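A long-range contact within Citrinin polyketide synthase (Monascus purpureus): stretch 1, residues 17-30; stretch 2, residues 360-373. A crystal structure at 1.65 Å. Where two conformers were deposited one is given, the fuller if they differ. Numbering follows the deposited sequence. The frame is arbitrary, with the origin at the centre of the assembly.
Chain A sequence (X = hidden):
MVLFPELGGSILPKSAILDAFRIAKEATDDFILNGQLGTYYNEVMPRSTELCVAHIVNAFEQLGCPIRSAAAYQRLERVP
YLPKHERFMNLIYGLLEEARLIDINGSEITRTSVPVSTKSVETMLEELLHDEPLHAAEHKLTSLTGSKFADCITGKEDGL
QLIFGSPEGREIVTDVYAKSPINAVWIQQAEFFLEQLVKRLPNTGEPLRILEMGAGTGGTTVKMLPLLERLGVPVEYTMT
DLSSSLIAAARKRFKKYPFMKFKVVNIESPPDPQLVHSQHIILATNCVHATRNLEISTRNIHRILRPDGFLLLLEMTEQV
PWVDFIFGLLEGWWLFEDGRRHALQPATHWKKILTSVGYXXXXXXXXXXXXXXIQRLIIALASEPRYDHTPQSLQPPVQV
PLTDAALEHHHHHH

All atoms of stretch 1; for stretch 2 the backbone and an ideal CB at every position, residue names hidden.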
# COMPACT_ATOMS: atom_id res chain seq x y z
N ILE A 17 0.73 -20.70 -14.12
CA ILE A 17 0.92 -19.77 -13.02
C ILE A 17 2.37 -19.74 -12.60
O ILE A 17 2.98 -18.67 -12.45
CB ILE A 17 0.02 -20.16 -11.83
CG1 ILE A 17 -1.45 -20.22 -12.23
CG2 ILE A 17 0.24 -19.11 -10.72
CD1 ILE A 17 -2.33 -20.92 -11.19
N LEU A 18 2.93 -20.91 -12.31
CA LEU A 18 4.27 -20.98 -11.75
C LEU A 18 5.33 -20.51 -12.75
O LEU A 18 6.31 -19.87 -12.35
CB LEU A 18 4.57 -22.40 -11.29
CG LEU A 18 3.67 -22.92 -10.18
CD1 LEU A 18 3.99 -24.39 -10.07
CD2 LEU A 18 3.91 -22.26 -8.89
N ASP A 19 5.17 -20.84 -14.03
CA ASP A 19 6.14 -20.39 -15.01
C ASP A 19 6.04 -18.89 -15.24
O ASP A 19 7.07 -18.21 -15.33
CB ASP A 19 5.96 -21.16 -16.32
CG ASP A 19 6.25 -22.66 -16.17
OD1 ASP A 19 6.86 -23.05 -15.16
OD2 ASP A 19 5.90 -23.43 -17.10
N ALA A 20 4.83 -18.35 -15.33
CA ALA A 20 4.69 -16.91 -15.45
C ALA A 20 5.24 -16.19 -14.22
O ALA A 20 5.90 -15.15 -14.35
CB ALA A 20 3.24 -16.51 -15.69
N PHE A 21 4.94 -16.70 -13.02
CA PHE A 21 5.43 -15.99 -11.84
C PHE A 21 6.94 -16.01 -11.77
O PHE A 21 7.57 -15.00 -11.41
CB PHE A 21 4.86 -16.58 -10.57
CG PHE A 21 5.08 -15.67 -9.37
CD1 PHE A 21 4.39 -14.49 -9.26
CD2 PHE A 21 6.07 -15.95 -8.44
CE1 PHE A 21 4.63 -13.61 -8.20
CE2 PHE A 21 6.32 -15.07 -7.37
CZ PHE A 21 5.59 -13.91 -7.26
N ARG A 22 7.55 -17.14 -12.11
CA ARG A 22 9.01 -17.21 -12.06
C ARG A 22 9.62 -16.18 -12.99
O ARG A 22 10.53 -15.44 -12.59
CB ARG A 22 9.50 -18.61 -12.42
CG ARG A 22 11.03 -18.76 -12.38
CD ARG A 22 11.47 -20.10 -12.97
NE ARG A 22 10.98 -20.26 -14.34
CZ ARG A 22 9.91 -20.96 -14.71
NH1 ARG A 22 9.58 -21.02 -16.00
NH2 ARG A 22 9.18 -21.62 -13.81
N ILE A 23 9.08 -16.06 -14.20
CA ILE A 23 9.59 -15.07 -15.15
C ILE A 23 9.46 -13.66 -14.59
O ILE A 23 10.39 -12.85 -14.66
CB ILE A 23 8.86 -15.20 -16.50
CG1 ILE A 23 9.34 -16.46 -17.22
CG2 ILE A 23 9.12 -14.01 -17.37
CD1 ILE A 23 8.44 -16.89 -18.37
N ALA A 24 8.29 -13.33 -14.02
CA ALA A 24 8.09 -12.00 -13.48
C ALA A 24 9.03 -11.75 -12.30
O ALA A 24 9.73 -10.72 -12.24
CB ALA A 24 6.62 -11.84 -13.09
N LYS A 25 9.15 -12.75 -11.42
CA LYS A 25 9.98 -12.66 -10.23
C LYS A 25 11.42 -12.34 -10.60
O LYS A 25 12.06 -11.48 -9.98
CB LYS A 25 9.90 -13.98 -9.45
CG LYS A 25 10.77 -14.01 -8.17
CD LYS A 25 10.51 -15.29 -7.39
CE LYS A 25 11.37 -15.37 -6.16
NZ LYS A 25 11.16 -16.64 -5.43
N GLU A 26 11.97 -13.05 -11.58
CA GLU A 26 13.37 -12.82 -11.93
C GLU A 26 13.61 -11.44 -12.53
O GLU A 26 14.75 -11.00 -12.56
CB GLU A 26 13.85 -13.91 -12.88
CG GLU A 26 13.87 -15.26 -12.17
CD GLU A 26 14.26 -16.44 -13.05
OE1 GLU A 26 14.47 -16.27 -14.27
OE2 GLU A 26 14.36 -17.55 -12.48
N ALA A 27 12.57 -10.74 -12.98
CA ALA A 27 12.70 -9.42 -13.57
C ALA A 27 12.44 -8.30 -12.56
O ALA A 27 12.34 -7.14 -12.98
CB ALA A 27 11.72 -9.27 -14.74
N THR A 28 12.29 -8.61 -11.27
CA THR A 28 11.93 -7.59 -10.28
C THR A 28 12.86 -6.37 -10.33
O THR A 28 12.38 -5.24 -10.42
CB THR A 28 11.92 -8.20 -8.86
OG1 THR A 28 11.01 -9.30 -8.81
CG2 THR A 28 11.46 -7.18 -7.82
N ASP A 29 14.17 -6.59 -10.29
CA ASP A 29 15.13 -5.48 -10.34
C ASP A 29 15.03 -4.70 -11.64
O ASP A 29 15.19 -3.48 -11.66
CB ASP A 29 16.55 -6.00 -10.17
CG ASP A 29 16.86 -6.42 -8.76
OD1 ASP A 29 16.29 -5.83 -7.83
OD2 ASP A 29 17.70 -7.32 -8.58
N ASP A 30 14.74 -5.40 -12.73
CA ASP A 30 14.50 -4.73 -14.00
C ASP A 30 13.30 -3.80 -13.93
O ASP A 30 13.33 -2.71 -14.51
CB ASP A 30 14.25 -5.75 -15.13
CG ASP A 30 15.46 -6.66 -15.42
OD1 ASP A 30 16.50 -6.15 -15.87
OD2 ASP A 30 15.34 -7.89 -15.26
N UNK A 360 -1.80 -23.51 -0.93
CA UNK A 360 -0.90 -24.64 -1.12
C UNK A 360 0.49 -24.27 -1.60
O UNK A 360 1.43 -25.07 -1.51
CB UNK A 360 -1.52 -25.62 -2.12
N UNK A 361 0.65 -23.05 -2.10
CA UNK A 361 1.93 -22.61 -2.63
C UNK A 361 2.01 -21.11 -2.48
O UNK A 361 1.08 -20.40 -2.89
CB UNK A 361 2.11 -23.03 -4.09
N UNK A 362 3.10 -20.62 -1.90
CA UNK A 362 3.32 -19.19 -1.72
C UNK A 362 4.69 -18.82 -2.28
O UNK A 362 5.68 -19.50 -2.00
CB UNK A 362 3.21 -18.80 -0.24
N UNK A 363 4.73 -17.74 -3.05
CA UNK A 363 5.98 -17.21 -3.59
C UNK A 363 5.89 -15.69 -3.58
O UNK A 363 4.81 -15.10 -3.41
CB UNK A 363 6.25 -17.74 -5.00
N UNK A 364 7.03 -15.01 -3.76
CA UNK A 364 6.97 -13.56 -3.87
C UNK A 364 8.17 -13.03 -4.64
O UNK A 364 9.16 -13.72 -4.82
CB UNK A 364 6.90 -12.92 -2.48
N UNK A 365 8.02 -11.79 -5.12
CA UNK A 365 9.08 -11.12 -5.84
C UNK A 365 10.23 -10.79 -4.91
O UNK A 365 10.02 -10.50 -3.71
CB UNK A 365 8.55 -9.85 -6.51
N UNK A 366 11.44 -10.83 -5.47
CA UNK A 366 12.64 -10.47 -4.75
C UNK A 366 13.67 -9.98 -5.76
O UNK A 366 13.58 -10.26 -6.96
CB UNK A 366 13.17 -11.65 -3.93
N UNK A 367 14.66 -9.28 -5.23
CA UNK A 367 15.75 -8.77 -6.05
C UNK A 367 16.92 -8.33 -5.21
O UNK A 367 16.90 -8.37 -3.98
CB UNK A 367 15.27 -7.61 -6.92
N UNK A 368 17.96 -7.86 -5.90
CA UNK A 368 19.14 -7.33 -5.23
C UNK A 368 19.03 -5.85 -4.89
O UNK A 368 19.69 -5.39 -3.94
CB UNK A 368 20.37 -7.56 -6.11
N UNK A 369 18.21 -5.10 -5.61
CA UNK A 369 18.01 -3.71 -5.26
C UNK A 369 17.25 -3.59 -3.93
O UNK A 369 16.38 -4.40 -3.63
CB UNK A 369 17.26 -2.99 -6.38
N UNK A 370 17.60 -2.60 -3.11
CA UNK A 370 16.93 -2.46 -1.80
C UNK A 370 15.43 -2.25 -1.93
O UNK A 370 14.69 -2.67 -1.03
CB UNK A 370 17.54 -1.29 -1.02
N UNK A 371 14.96 -1.63 -3.01
CA UNK A 371 13.55 -1.38 -3.19
C UNK A 371 12.77 -2.67 -3.36
O UNK A 371 11.57 -2.69 -3.08
CB UNK A 371 13.33 -0.47 -4.40
N UNK A 372 13.42 -3.74 -3.83
CA UNK A 372 12.76 -5.04 -3.95
C UNK A 372 12.26 -5.55 -2.60
O UNK A 372 11.45 -6.48 -2.59
CB UNK A 372 13.72 -6.06 -4.57
N UNK A 373 12.67 -4.96 -1.48
CA UNK A 373 12.17 -5.34 -0.17
C UNK A 373 11.04 -4.43 0.31
O UNK A 373 10.36 -4.77 1.30
CB UNK A 373 13.31 -5.32 0.84

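Helix 17-26 runs nearly parallel to strand 361-364, the N-to-C directions differing by 22°, and the two stretches close in from 8.4 Å between the CA atoms of Phe21 and position 363 to 4.7 Å between those of Lys25 and position 365.

Position 360 has nothing of stretch 1 near its ideal CB, so the contact sets no rule; it is Gly360. At 361 the CB points toward the helix, 5.2 Å from Leu18 CD2, room for a flat or branched apolar group or a ring. His361 lays one ring face against the leucine, NE2 lying 3.4 Å from Leu18 CD2.

Position 362 is out of reach; it is Val362. Position 363 points toward the helix, its CB 3.6 Å from Phe21 CE2 and 5.0 Å from Lys25 NZ. A short acid or amide suits this: Asp363 forms a salt bridge from OD1 to Lys25 NZ at 2.8 Å, and its CG sits at the edge of the Phe21 ring. The same OD1 accepts from the backbone N of position 364 at 2.8 Å.

At 364 CA-to-CB points away, so stretch 1 tolerates almost any size. The residue is Trp364, whose backbone does the touching: its CA meets the Phe21 edge, 3.7 Å from CZ.

Position 365 points sideways, its CB 3.4 Å from Thr28 OG1 and 5.1 Å from Phe21 CZ. Small or beta-branched residues would suit. Thr365 turns CG2 to Phe21, 4.3 Å from CZ.

At 366 an extended backbone sets the CB sideways, 4.7 Å from Lys25 CE. The lysine invites an acid long enough to reach it; Glu366, chi1 p and chi2 t, extends to it, its OE2 forming a second salt bridge with Lys25 NZ at 3.2 Å. Water 1 lies 2.8 Å from Glu366 O and 3.0 Å from Lys25 O, within reach of both.

Position 367 allows no choice: an ideal CB would fall 2.2 Å from Asp29 OD1, a clash. Gly367 passes with its CA 3.5 Å from that oxygen.

At 368 the Asp29 carboxylate rewards a short donor. Thr368 gives two hydrogen bonds to Asp29 OD2, from N at 2.7 Å and from OG1 at 2.9 Å.

At 369 the backbone N donates to Asp29 OD1 at 3.0 Å, and the CB points toward stretch 1; any residue but proline can make this bond. Arg369 binds water 3 through NE at 3.0 Å.

Position 372 points at Thr28 CG2, 4.1 Å from its CB, favouring something small: Ala372. Positions 370, 371 and 373 make no contact; they are Pro370, Glu371 and Asn373.

Stretch 2, residues 360-373: GHVDWTEGTRPEAN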
# COMPACT_ATOMS: atom_id res chain seq x y z
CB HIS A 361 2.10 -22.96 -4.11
CG HIS A 361 3.40 -22.50 -4.70
ND1 HIS A 361 4.58 -23.19 -4.54
CD2 HIS A 361 3.71 -21.41 -5.45
CE1 HIS A 361 5.55 -22.57 -5.19
NE2 HIS A 361 5.05 -21.49 -5.75
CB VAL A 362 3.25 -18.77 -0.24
CG1 VAL A 362 3.48 -17.26 -0.11
CG2 VAL A 362 1.90 -19.23 0.38
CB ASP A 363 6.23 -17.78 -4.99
CG ASP A 363 7.72 -17.70 -5.42
OD1 ASP A 363 8.56 -17.15 -4.68
OD2 ASP A 363 8.04 -18.22 -6.52
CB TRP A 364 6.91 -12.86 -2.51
CG TRP A 364 7.98 -13.26 -1.55
CD1 TRP A 364 9.24 -12.73 -1.44
CD2 TRP A 364 7.88 -14.27 -0.55
NE1 TRP A 364 9.93 -13.37 -0.44
CE2 TRP A 364 9.11 -14.32 0.13
CE3 TRP A 364 6.87 -15.16 -0.17
CZ2 TRP A 364 9.35 -15.21 1.17
CZ3 TRP A 364 7.11 -16.04 0.86
CH2 TRP A 364 8.34 -16.06 1.52
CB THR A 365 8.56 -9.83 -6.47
OG1 THR A 365 7.92 -9.04 -5.46
CG2 THR A 365 7.54 -10.14 -7.55
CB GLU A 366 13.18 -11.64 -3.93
CG GLU A 366 13.43 -12.92 -4.63
CD GLU A 366 13.54 -14.06 -3.62
OE1 GLU A 366 13.49 -13.79 -2.40
OE2 GLU A 366 13.67 -15.23 -4.05
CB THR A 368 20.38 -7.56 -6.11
OG1 THR A 368 20.28 -6.75 -7.29
CG2 THR A 368 20.50 -9.02 -6.50
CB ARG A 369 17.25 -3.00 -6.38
CG ARG A 369 18.06 -2.91 -7.67
CD ARG A 369 17.25 -2.24 -8.78
NE ARG A 369 18.06 -2.17 -9.99
CZ ARG A 369 18.93 -1.19 -10.24
NH1 ARG A 369 19.09 -0.20 -9.35
NH2 ARG A 369 19.65 -1.19 -11.36
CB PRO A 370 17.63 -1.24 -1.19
CG PRO A 370 18.25 -0.49 -2.36
CD PRO A 370 18.62 -1.56 -3.32
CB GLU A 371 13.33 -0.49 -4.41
CG GLU A 371 13.93 0.90 -4.29
CD GLU A 371 15.42 1.01 -4.63
OE1 GLU A 371 16.03 0.09 -5.26
OE2 GLU A 371 15.99 2.07 -4.29
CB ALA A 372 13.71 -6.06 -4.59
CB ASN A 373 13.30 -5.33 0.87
CG ASN A 373 14.40 -6.30 0.53
OD1 ASN A 373 14.14 -7.44 0.14
ND2 ASN A 373 15.65 -5.84 0.63
O HOH W 1 14.67 -12.19 -8.68
O HOH W 2 15.39 -9.50 -9.74
O HOH W 3 18.43 -3.71 -12.49
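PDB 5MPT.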